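Local structure of protein CT_858 (Chlamydia trachomatis, 3DOR) at the interface of chains A and B. The protein is the secreted chlamydial protease CPAF, probably a serine-type endopeptidase of the S41 family that carries a PDZ domain. Numbering follows the deposited sequence. Chains: chain A/B, Protein CT_858.

The interface of chains A and B. Residues chain A 19-20, 369-371, 431-432; chain B 6, 504.
B:Arg504, in a loop of chain B, reaches across to chain A, between A:Val20 near the C-terminal end of helix 2-21, the extended stretch A:Ile369 to A:Thr371 and the loop residues A:Ile431 and A:Glu432. The arginine bends at chi2 (-84°) and then runs straight through chi3, which carries the guanidinium in among A:Val20, A:Leu370 and A:Glu432. There its NH2 pairs with the carboxylate of A:Glu432 in a salt bridge, 3.3 Å from OE2. The fit is not a flat, two-pronged one: the glutamate comes in roughly perpendicular to the arginine, the carboxylate and guanidinium planes lie 74° apart, and NH2 is nearer than NH1 to the carboxylate. The chain of A:Glu432 bends at chi2, bringing its carboxylate round to the arginine.

On the way in, the arginine and A:Val20 lie alongside, pointing opposite ways. CG1 of A:Val20 touches the aliphatic part of the arginine, 3.8 Å from CG of B:Arg504, and also sits over one face of the guanidinium, toward its rim. Further out, the same methyl, CG1 of A:Val20, meets the amide oxygen OD1 of B:Asn6 at 3.9 Å, extending the packing to helix 2-20 of chain B. NE of B:Arg504 makes a weak hydrogen bond to the backbone O of A:Leu370 at 3.5 Å. The backbone O of A:Gln19, 3.7 Å from NH2 of B:Arg504, may add some electrostatic support near the helix end.

Repeated by the two-fold symmetry, this one arginine's contact with the neighbouring subunit helps join the halves of the mature CPAF dimer.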
ATOM      1  N   GLN A  19      -3.574 -20.779   5.366  1.00 44.26           N
ATOM      2  CA  GLN A  19      -3.709 -21.898   4.443  1.00 45.11           C
ATOM      3  C   GLN A  19      -3.411 -21.569   2.992  1.00 44.50           C
ATOM      4  O   GLN A  19      -3.068 -22.461   2.220  1.00 44.27           O
ATOM      5  CB  GLN A  19      -5.100 -22.529   4.569  1.00 47.83           C
ATOM      6  CG  GLN A  19      -5.185 -23.465   5.767  1.00 53.39           C
ATOM      7  CD  GLN A  19      -6.555 -24.061   5.986  1.00 56.90           C
ATOM      8  OE1 GLN A  19      -7.539 -23.340   6.182  1.00 59.48           O
ATOM      9  NE2 GLN A  19      -6.628 -25.389   5.971  1.00 57.97           N
ATOM     10  N   VAL A  20      -3.518 -20.299   2.607  1.00 43.47           N
ATOM     11  CA  VAL A  20      -3.243 -19.948   1.219  1.00 42.97           C
ATOM     12  C   VAL A  20      -1.961 -19.162   0.980  1.00 43.27           C
ATOM     13  O   VAL A  20      -1.477 -19.112  -0.151  1.00 42.56           O
ATOM     14  CB  VAL A  20      -4.422 -19.163   0.582  1.00 43.46           C
ATOM     15  CG1 VAL A  20      -5.674 -20.033   0.583  1.00 42.99           C
ATOM     16  CG2 VAL A  20      -4.662 -17.859   1.329  1.00 39.84           C
ATOM     17  N   ILE A 369       4.960 -20.328  -1.932  1.00 37.90           N
ATOM     18  CA  ILE A 369       3.546 -20.665  -1.945  1.00 35.63           C
ATOM     19  C   ILE A 369       2.979 -19.681  -2.960  1.00 34.92           C
ATOM     20  O   ILE A 369       3.222 -18.481  -2.867  1.00 34.80           O
ATOM     21  CB  ILE A 369       2.885 -20.485  -0.557  1.00 37.13           C
ATOM     22  CG1 ILE A 369       1.398 -20.827  -0.663  1.00 36.31           C
ATOM     23  CG2 ILE A 369       3.101 -19.062  -0.034  1.00 36.83           C
ATOM     24  CD1 ILE A 369       0.823 -21.434   0.582  1.00 37.16           C
ATOM     25  N   LEU A 370       2.242 -20.181  -3.945  1.00 34.62           N
ATOM     26  CA  LEU A 370       1.731 -19.308  -4.996  1.00 35.12           C
ATOM     27  C   LEU A 370       0.227 -19.063  -5.080  1.00 35.43           C
ATOM     28  O   LEU A 370      -0.593 -19.870  -4.629  1.00 34.79           O
ATOM     29  CB  LEU A 370       2.201 -19.826  -6.365  1.00 32.13           C
ATOM     30  CG  LEU A 370       3.665 -20.234  -6.531  1.00 33.35           C
ATOM     31  CD1 LEU A 370       3.856 -20.829  -7.918  1.00 34.35           C
ATOM     32  CD2 LEU A 370       4.578 -19.040  -6.337  1.00 29.35           C
ATOM     33  N   THR A 371      -0.092 -17.918  -5.681  1.00 35.17           N
ATOM     34  CA  THR A 371      -1.449 -17.453  -5.954  1.00 33.86           C
ATOM     35  C   THR A 371      -1.251 -16.741  -7.285  1.00 34.04           C
ATOM     36  O   THR A 371      -0.110 -16.493  -7.686  1.00 33.21           O
ATOM     37  CB  THR A 371      -1.948 -16.416  -4.926  1.00 33.07           C
ATOM     38  OG1 THR A 371      -1.150 -15.226  -5.017  1.00 31.51           O
ATOM     39  CG2 THR A 371      -1.880 -16.989  -3.516  1.00 34.74           C
ATOM     40  N   ILE A 431       1.938 -25.518  -6.154  1.00 41.67           N
ATOM     41  CA  ILE A 431       1.722 -24.201  -5.565  1.00 42.05           C
ATOM     42  C   ILE A 431       1.632 -24.098  -4.044  1.00 42.42           C
ATOM     43  O   ILE A 431       1.626 -22.991  -3.508  1.00 41.98           O
ATOM     44  CB  ILE A 431       0.448 -23.566  -6.147  1.00 41.53           C
ATOM     45  CG1 ILE A 431      -0.779 -24.363  -5.701  1.00 42.49           C
ATOM     46  CG2 ILE A 431       0.526 -23.552  -7.666  1.00 41.56           C
ATOM     47  CD1 ILE A 431      -2.102 -23.760  -6.148  1.00 41.37           C
ATOM     48  N   GLU A 432       1.538 -25.224  -3.347  1.00 43.05           N
ATOM     49  CA  GLU A 432       1.464 -25.193  -1.889  1.00 44.92           C
ATOM     50  C   GLU A 432       2.840 -24.830  -1.340  1.00 44.91           C
ATOM     51  O   GLU A 432       2.971 -23.991  -0.452  1.00 43.25           O
ATOM     52  CB  GLU A 432       1.043 -26.555  -1.340  1.00 48.34           C
ATOM     53  CG  GLU A 432      -0.304 -27.041  -1.846  1.00 52.53           C
ATOM     54  CD  GLU A 432      -1.437 -26.102  -1.483  1.00 54.65           C
ATOM     55  OE1 GLU A 432      -1.690 -25.893  -0.277  1.00 56.03           O
ATOM     56  OE2 GLU A 432      -2.079 -25.567  -2.408  1.00 58.35           O
TER
ATOM     57  N   ASN B   6     -12.757 -21.594  -2.210  1.00 40.06           N
ATOM     58  CA  ASN B   6     -12.031 -20.338  -2.117  1.00 40.71           C
ATOM     59  C   ASN B   6     -12.924 -19.161  -2.503  1.00 40.34           C
ATOM     60  O   ASN B   6     -12.867 -18.099  -1.883  1.00 41.24           O
ATOM     61  CB  ASN B   6     -10.789 -20.382  -3.011  1.00 38.46           C
ATOM     62  CG  ASN B   6      -9.595 -21.007  -2.314  1.00 36.67           C
ATOM     63  OD1 ASN B   6      -9.016 -20.417  -1.403  1.00 35.57           O
ATOM     64  ND2 ASN B   6      -9.224 -22.208  -2.733  1.00 35.83           N
ATOM     65  N   ARG B 504      -6.814 -17.196  -3.490  1.00 34.85           N
ATOM     66  CA  ARG B 504      -6.678 -18.114  -4.619  1.00 37.66           C
ATOM     67  C   ARG B 504      -7.739 -17.848  -5.686  1.00 37.34           C
ATOM     68  O   ARG B 504      -7.871 -18.614  -6.641  1.00 36.98           O
ATOM     69  CB  ARG B 504      -6.810 -19.565  -4.137  1.00 42.03           C
ATOM     70  CG  ARG B 504      -5.733 -20.048  -3.176  1.00 45.49           C
ATOM     71  CD  ARG B 504      -4.500 -20.517  -3.920  1.00 49.85           C
ATOM     72  NE  ARG B 504      -3.461 -21.038  -3.025  1.00 53.34           N
ATOM     73  CZ  ARG B 504      -3.619 -22.074  -2.205  1.00 53.46           C
ATOM     74  NH1 ARG B 504      -4.780 -22.715  -2.150  1.00 55.15           N
ATOM     75  NH2 ARG B 504      -2.612 -22.474  -1.440  1.00 51.89           N
TER